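Local coordinates for ThiJ/pfpI family protein (Bacillus anthracis, PDB 3EFE), which is of uncharacterised function but belongs to the DJ-1/PfpI family, whose members include chaperone-like proteins, proteases and glyoxalases, at residues T130-E135 / T163-A168; L78-G83 / T106-I111. All coordinates share one frame; numbering follows the deposited sequence.

Contact 1: residues T130-E135 / T163-A168; sequences TSNNLE and TASGIA
Thr130 meets Thr163 at the C-terminal end of strand 161-164, the last but one in the central sheet of this DJ-1/PfpI fold, where the loop entering helix 134-140 runs beside it. The backbone N of Thr130 donates to Thr163 OG1, 3.1 Å away with an N-H...O angle of 164°. Thr163 holds that hydroxyl between its backbone N and carbonyl carbon (chi1 48°), directed at the loop. The methyl CG2 of Thr130 lies 3.7 Å from Ala164 CA, close to the strand backbone, while its OG1 turns to the carbonyl of Glu151. A threonine can serve both demands from one branched carbon.

Ser131 points the other way. Its OG bonds to Thr137 and Tyr150, and across the contact its carbonyl O does no more than approach Ser165 CB.

Asn132 restores the grip. Its OD1 accepts from Ser165 OG at 2.8 Å and from Gly166 N at 2.9 Å, the latter nearly straight. Both donors lie in the plane of the amide carbonyl, one on either side of its C=O axis, which should hold the group's rotation. Ser165 reaches it because OG stands anti to its backbone N (chi1 -167°). Gly166 presents its N-H without a side chain beside the amide, within the type I turn from Ser165 to Ala168. Asn132 also packs on Cys112.

Asn133 occupies the N-cap of helix 134-140, a place suited to a short side chain ending in a carbonyl: its OD1 accepts from the backbone N of Tyr136.

Contact 2: residues L78-G83 / T106-I111; sequences LILPGG and TIVAAI
Leu78 N donates to Ile107 O, the first rung of a ladder between parallel strands. Ala109 N answers to Leu78 O and Ile111 N closes the series on Leu80 O, all three bonds being 2.9 Å long. Between the last two, Leu80 N reaches Ala109 O at 2.6 Å. The bond from Ile111 N is the most bent, at 150° on the hydrogen; the other three are nearly straight. Leu78 and Leu80 thus spend both backbone groups on this neighbour, whereas Ile79 turns its own to Phe9 and Tyr11 of strand 8-11. Weaker CA-H...O contacts, such as Ile79 CA to Ala109 O, fill in between the rungs.

The strands join through helix 92-104 as a beta-alpha-beta unit in the middle of the sheet. On the face toward that helix, Leu80 CD1 lies 3.9 Å from Val108 CG2 and 4.1 Å from Ala110 CB; Ile98 of the helix covers Leu78 and Leu80, and Leu102 covers Val108. On the other face, helix 18-30 supplies Leu24 and Ile25 to Ile79. There the methyl CB of Ala109 sits 3.9 Å from Leu78 O, against the neighbouring backbone, where a small side chain fits.

Past Leu80 the strands part: Gly82 N, the next donor that could face strand 107-111, is badly angled to Ile111 O and bonds to Glu20 OE1. Pro81 has no N-H to offer the strand 8-11 side. Ile111 holds CG1 anti to its backbone N (chi1 -177°), which puts CG2 between N and carbonyl carbon, 3.5 Å from Pro81 CA. Backbone bonding therefore sets the register, and apolar residues bury it against helices on both faces, with the ladder's N-H and carbonyl groups paired inside the core.

How the contacts relate
Contact 1 and contact 2 belong to one sheet: strand 107-111 of contact 2 is flanked on its other side by strand 161-164 of contact 1. Their centres are 13 Å apart, and Ile111 joins them, its CD1 lying 3.4 Å from Ser165 O while Thr163 CB sits 4.0 Å from Ala110 O. Contact 2 lies close to the chain's centre; contact 1 lies farther out, where Ile167 and Ala168 meet His198 of the second subunit. Between them, right after Ile111, comes Cys112, whose backbone bonds to Ala164. In relatives this turn carries the reactive cysteine, so both contacts probably border the active site.

Contact 1: residues T130-E135 / T163-A168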
ATOM      1  N   THR D 130      -2.289 -19.111   7.811  1.00 44.43           N
ATOM      2  CA  THR D 130      -0.909 -18.759   8.033  1.00 43.48           C
ATOM      3  C   THR D 130      -0.807 -17.505   8.950  1.00 43.11           C
ATOM      4  O   THR D 130      -1.795 -16.985   9.461  1.00 43.28           O
ATOM      5  CB  THR D 130      -0.200 -18.650   6.696  1.00 43.57           C
ATOM      6  OG1 THR D 130       1.196 -18.763   6.905  1.00 41.82           O
ATOM      7  CG2 THR D 130      -0.544 -17.353   5.934  1.00 42.77           C
ATOM      8  N   SER D 131       0.405 -17.085   9.224  1.00 42.97           N
ATOM      9  CA  SER D 131       0.688 -15.890  10.040  1.00 41.72           C
ATOM     10  C   SER D 131       2.092 -15.500   9.697  1.00 41.07           C
ATOM     11  O   SER D 131       2.708 -16.126   8.878  1.00 41.57           O
ATOM     12  CB  SER D 131       0.515 -16.119  11.543  1.00 41.11           C
ATOM     13  OG  SER D 131       1.516 -16.944  12.121  1.00 41.55           O
ATOM     14  N   ASN D 132       2.600 -14.449  10.298  1.00 40.91           N
ATOM     15  CA  ASN D 132       3.985 -14.092  10.095  1.00 40.81           C
ATOM     16  C   ASN D 132       4.942 -15.194  10.468  1.00 39.66           C
ATOM     17  O   ASN D 132       5.879 -15.443   9.762  1.00 38.76           O
ATOM     18  CB  ASN D 132       4.304 -12.775  10.830  1.00 41.29           C
ATOM     19  CG  ASN D 132       3.643 -11.579  10.149  1.00 46.01           C
ATOM     20  OD1 ASN D 132       3.559 -11.531   8.909  1.00 48.54           O
ATOM     21  ND2 ASN D 132       3.200 -10.574  10.954  1.00 51.73           N
ATOM     22  N   ASN D 133       4.703 -15.837  11.598  1.00 39.53           N
ATOM     23  CA  ASN D 133       5.615 -16.856  12.122  1.00 39.07           C
ATOM     24  C   ASN D 133       4.854 -17.709  13.149  1.00 37.77           C
ATOM     25  O   ASN D 133       4.275 -17.165  14.116  1.00 35.91           O
ATOM     26  CB  ASN D 133       6.802 -16.155  12.829  1.00 39.43           C
ATOM     27  CG  ASN D 133       7.777 -17.147  13.447  1.00 40.58           C
ATOM     28  OD1 ASN D 133       7.772 -17.358  14.670  1.00 35.49           O
ATOM     29  ND2 ASN D 133       8.603 -17.796  12.588  1.00 38.25           N
ATOM     30  N   LEU D 134       4.851 -19.014  12.931  1.00 36.90           N
ATOM     31  CA  LEU D 134       4.229 -19.946  13.852  1.00 37.82           C
ATOM     32  C   LEU D 134       4.708 -19.821  15.319  1.00 37.79           C
ATOM     33  O   LEU D 134       3.871 -19.669  16.242  1.00 36.93           O
ATOM     34  CB  LEU D 134       4.564 -21.339  13.390  1.00 38.23           C
ATOM     35  CG  LEU D 134       3.955 -22.502  14.179  1.00 37.56           C
ATOM     36  CD1 LEU D 134       2.415 -22.325  14.341  1.00 35.56           C
ATOM     37  CD2 LEU D 134       4.328 -23.692  13.381  1.00 38.43           C
ATOM     38  N   GLU D 135       6.032 -19.795  15.516  1.00 37.70           N
ATOM     39  CA  GLU D 135       6.582 -19.734  16.896  1.00 39.12           C
ATOM     40  C   GLU D 135       6.199 -18.501  17.631  1.00 39.13           C
ATOM     41  O   GLU D 135       5.848 -18.569  18.805  1.00 40.23           O
ATOM     42  CB  GLU D 135       8.078 -20.044  16.925  1.00 39.10           C
ATOM     43  CG  GLU D 135       8.317 -21.475  16.343  1.00 42.46           C
ATOM     44  CD  GLU D 135       7.583 -22.589  17.178  1.00 50.22           C
ATOM     45  OE1 GLU D 135       7.270 -23.670  16.600  1.00 52.94           O
ATOM     46  OE2 GLU D 135       7.328 -22.397  18.429  1.00 55.32           O
ATOM     47  N   THR D 163      -6.090 -15.589   5.432  1.00 35.92           N
ATOM     48  CA  THR D 163      -4.993 -15.070   6.289  1.00 35.12           C
ATOM     49  C   THR D 163      -3.698 -14.940   5.448  1.00 34.72           C
ATOM     50  O   THR D 163      -3.489 -15.641   4.446  1.00 34.53           O
ATOM     51  CB  THR D 163      -4.730 -15.961   7.465  1.00 33.99           C
ATOM     52  OG1 THR D 163      -4.652 -17.299   6.983  1.00 33.76           O
ATOM     53  CG2 THR D 163      -5.812 -15.805   8.525  1.00 33.21           C
ATOM     54  N   ALA D 164      -2.831 -14.047   5.867  1.00 33.61           N
ATOM     55  CA  ALA D 164      -1.587 -13.878   5.144  1.00 33.44           C
ATOM     56  C   ALA D 164      -0.532 -13.294   6.052  1.00 31.95           C
ATOM     57  O   ALA D 164      -0.825 -12.601   7.015  1.00 33.54           O
ATOM     58  CB  ALA D 164      -1.794 -12.934   3.917  1.00 31.91           C
ATOM     59  N   SER D 165       0.699 -13.521   5.685  1.00 30.90           N
ATOM     60  CA  SER D 165       1.785 -12.743   6.203  1.00 32.40           C
ATOM     61  C   SER D 165       1.773 -11.264   5.756  1.00 32.70           C
ATOM     62  O   SER D 165       1.374 -11.001   4.660  1.00 33.46           O
ATOM     63  CB  SER D 165       3.116 -13.386   5.783  1.00 32.97           C
ATOM     64  OG  SER D 165       4.152 -12.804   6.525  1.00 36.19           O
ATOM     65  N   GLY D 166       2.315 -10.347   6.595  1.00 32.63           N
ATOM     66  CA  GLY D 166       2.491  -8.944   6.319  1.00 32.19           C
ATOM     67  C   GLY D 166       3.417  -8.629   5.173  1.00 32.77           C
ATOM     68  O   GLY D 166       3.226  -7.595   4.458  1.00 31.08           O
ATOM     69  N   ILE D 167       4.339  -9.554   4.892  1.00 32.22           N
ATOM     70  CA  ILE D 167       5.210  -9.340   3.739  1.00 33.55           C
ATOM     71  C   ILE D 167       4.584  -9.734   2.402  1.00 33.85           C
ATOM     72  O   ILE D 167       5.188  -9.535   1.368  1.00 36.63           O
ATOM     73  CB  ILE D 167       6.610  -9.985   3.883  1.00 33.82           C
ATOM     74  CG1 ILE D 167       6.510 -11.523   3.881  1.00 35.98           C
ATOM     75  CG2 ILE D 167       7.302  -9.457   5.186  1.00 31.74           C
ATOM     76  CD1 ILE D 167       7.715 -12.164   4.496  1.00 31.95           C
ATOM     77  N   ALA D 168       3.371 -10.252   2.418  1.00 33.54           N
ATOM     78  CA  ALA D 168       2.732 -10.817   1.234  1.00 34.19           C
ATOM     79  C   ALA D 168       1.390 -10.112   0.908  1.00 34.59           C
ATOM     80  O   ALA D 168       0.352 -10.775   0.755  1.00 34.85           O
ATOM     81  CB  ALA D 168       2.504 -12.339   1.469  1.00 32.02           C
TER

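Contact 2: residues L78-G83 / T106-I111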
ATOM      1  N   LEU D  78     -14.876  -8.340   5.028  1.00 36.37           N
ATOM      2  CA  LEU D  78     -14.191  -7.587   6.114  1.00 35.77           C
ATOM      3  C   LEU D  78     -12.676  -7.758   6.078  1.00 35.20           C
ATOM      4  O   LEU D  78     -12.191  -8.826   6.320  1.00 34.07           O
ATOM      5  CB  LEU D  78     -14.677  -8.020   7.489  1.00 35.21           C
ATOM      6  CG  LEU D  78     -14.095  -7.299   8.716  1.00 34.72           C
ATOM      7  CD1 LEU D  78     -14.385  -5.800   8.750  1.00 26.75           C
ATOM      8  CD2 LEU D  78     -14.574  -8.016  10.012  1.00 34.51           C
ATOM      9  N   ILE D  79     -11.959  -6.665   5.736  1.00 35.34           N
ATOM     10  CA  ILE D  79     -10.486  -6.601   5.732  1.00 35.12           C
ATOM     11  C   ILE D  79      -9.893  -6.179   7.138  1.00 34.94           C
ATOM     12  O   ILE D  79     -10.198  -5.091   7.706  1.00 33.33           O
ATOM     13  CB  ILE D  79      -9.930  -5.638   4.618  1.00 34.23           C
ATOM     14  CG1 ILE D  79     -10.513  -6.010   3.271  1.00 35.74           C
ATOM     15  CG2 ILE D  79      -8.364  -5.639   4.571  1.00 32.64           C
ATOM     16  CD1 ILE D  79     -10.589  -4.855   2.234  1.00 32.62           C
ATOM     17  N   LEU D  80      -9.033  -7.036   7.672  1.00 35.09           N
ATOM     18  CA  LEU D  80      -8.294  -6.670   8.879  1.00 35.87           C
ATOM     19  C   LEU D  80      -6.795  -6.554   8.592  1.00 35.85           C
ATOM     20  O   LEU D  80      -6.104  -7.548   8.445  1.00 34.25           O
ATOM     21  CB  LEU D  80      -8.557  -7.634  10.013  1.00 35.94           C
ATOM     22  CG  LEU D  80      -9.988  -8.182  10.095  1.00 39.32           C
ATOM     23  CD1 LEU D  80      -9.912  -9.502  10.907  1.00 38.12           C
ATOM     24  CD2 LEU D  80     -10.964  -7.120  10.627  1.00 38.25           C
ATOM     25  N   PRO D  81      -6.284  -5.317   8.564  1.00 35.82           N
ATOM     26  CA  PRO D  81      -4.871  -5.054   8.420  1.00 36.84           C
ATOM     27  C   PRO D  81      -4.074  -5.307   9.713  1.00 37.84           C
ATOM     28  O   PRO D  81      -4.655  -5.349  10.803  1.00 37.34           O
ATOM     29  CB  PRO D  81      -4.813  -3.567   8.083  1.00 36.95           C
ATOM     30  CG  PRO D  81      -6.037  -3.036   8.516  1.00 37.44           C
ATOM     31  CD  PRO D  81      -7.056  -4.100   8.711  1.00 36.23           C
ATOM     32  N   GLY D  82      -2.765  -5.524   9.550  1.00 37.97           N
ATOM     33  CA  GLY D  82      -1.822  -5.432  10.617  1.00 38.16           C
ATOM     34  C   GLY D  82      -1.713  -4.061  11.235  1.00 38.69           C
ATOM     35  O   GLY D  82      -2.208  -3.039  10.690  1.00 37.61           O
ATOM     36  N   GLY D  83      -1.056  -4.081  12.383  1.00 39.58           N
ATOM     37  CA  GLY D  83      -0.652  -2.897  13.138  1.00 41.77           C
ATOM     38  C   GLY D  83      -0.136  -3.380  14.480  1.00 43.29           C
ATOM     39  O   GLY D  83      -0.082  -4.605  14.755  1.00 43.85           O
ATOM     40  N   THR D 106     -19.670 -14.206   6.468  1.00 44.32           N
ATOM     41  CA  THR D 106     -18.960 -13.049   5.935  1.00 43.61           C
ATOM     42  C   THR D 106     -17.500 -13.445   5.697  1.00 43.00           C
ATOM     43  O   THR D 106     -16.921 -14.158   6.521  1.00 43.19           O
ATOM     44  CB  THR D 106     -19.099 -11.812   6.802  1.00 43.03           C
ATOM     45  OG1 THR D 106     -17.873 -11.527   7.383  1.00 45.47           O
ATOM     46  CG2 THR D 106     -20.119 -11.954   7.853  1.00 41.37           C
ATOM     47  N   ILE D 107     -16.958 -13.104   4.513  1.00 42.54           N
ATOM     48  CA  ILE D 107     -15.550 -13.392   4.156  1.00 41.70           C
ATOM     49  C   ILE D 107     -14.686 -12.464   5.037  1.00 40.52           C
ATOM     50  O   ILE D 107     -14.851 -11.246   5.002  1.00 38.99           O
ATOM     51  CB  ILE D 107     -15.228 -13.085   2.665  1.00 41.72           C
ATOM     52  CG1 ILE D 107     -16.264 -13.717   1.714  1.00 44.78           C
ATOM     53  CG2 ILE D 107     -13.755 -13.425   2.285  1.00 40.21           C
ATOM     54  CD1 ILE D 107     -16.485 -15.161   1.874  1.00 47.14           C
ATOM     55  N   VAL D 108     -13.831 -13.044   5.873  1.00 39.74           N
ATOM     56  CA  VAL D 108     -12.897 -12.227   6.665  1.00 39.52           C
ATOM     57  C   VAL D 108     -11.465 -12.451   6.205  1.00 38.76           C
ATOM     58  O   VAL D 108     -11.016 -13.572   6.031  1.00 39.66           O
ATOM     59  CB  VAL D 108     -13.110 -12.248   8.259  1.00 39.56           C
ATOM     60  CG1 VAL D 108     -14.222 -13.152   8.659  1.00 40.04           C
ATOM     61  CG2 VAL D 108     -11.776 -12.417   9.029  1.00 38.03           C
ATOM     62  N   ALA D 109     -10.800 -11.339   5.931  1.00 37.78           N
ATOM     63  CA  ALA D 109      -9.462 -11.313   5.349  1.00 37.35           C
ATOM     64  C   ALA D 109      -8.595 -10.591   6.370  1.00 36.78           C
ATOM     65  O   ALA D 109      -8.828  -9.381   6.578  1.00 35.82           O
ATOM     66  CB  ALA D 109      -9.476 -10.542   4.025  1.00 35.82           C
ATOM     67  N   ALA D 110      -7.662 -11.344   7.010  1.00 35.86           N
ATOM     68  CA  ALA D 110      -6.740 -10.876   8.090  1.00 34.75           C
ATOM     69  C   ALA D 110      -5.309 -10.972   7.631  1.00 33.51           C
ATOM     70  O   ALA D 110      -4.894 -11.967   7.089  1.00 33.69           O
ATOM     71  CB  ALA D 110      -6.877 -11.733   9.338  1.00 34.92           C
ATOM     72  N   ILE D 111      -4.526  -9.947   7.845  1.00 33.70           N
ATOM     73  CA  ILE D 111      -3.138  -9.951   7.371  1.00 32.95           C
ATOM     74  C   ILE D 111      -2.319  -9.560   8.607  1.00 35.33           C
ATOM     75  O   ILE D 111      -2.732  -8.738   9.415  1.00 35.65           O
ATOM     76  CB  ILE D 111      -2.894  -9.039   6.123  1.00 32.68           C
ATOM     77  CG1 ILE D 111      -1.460  -9.153   5.653  1.00 30.74           C
ATOM     78  CG2 ILE D 111      -3.326  -7.491   6.369  1.00 32.65           C
ATOM     79  CD1 ILE D 111      -1.256  -8.845   4.236  1.00 27.01           C
TER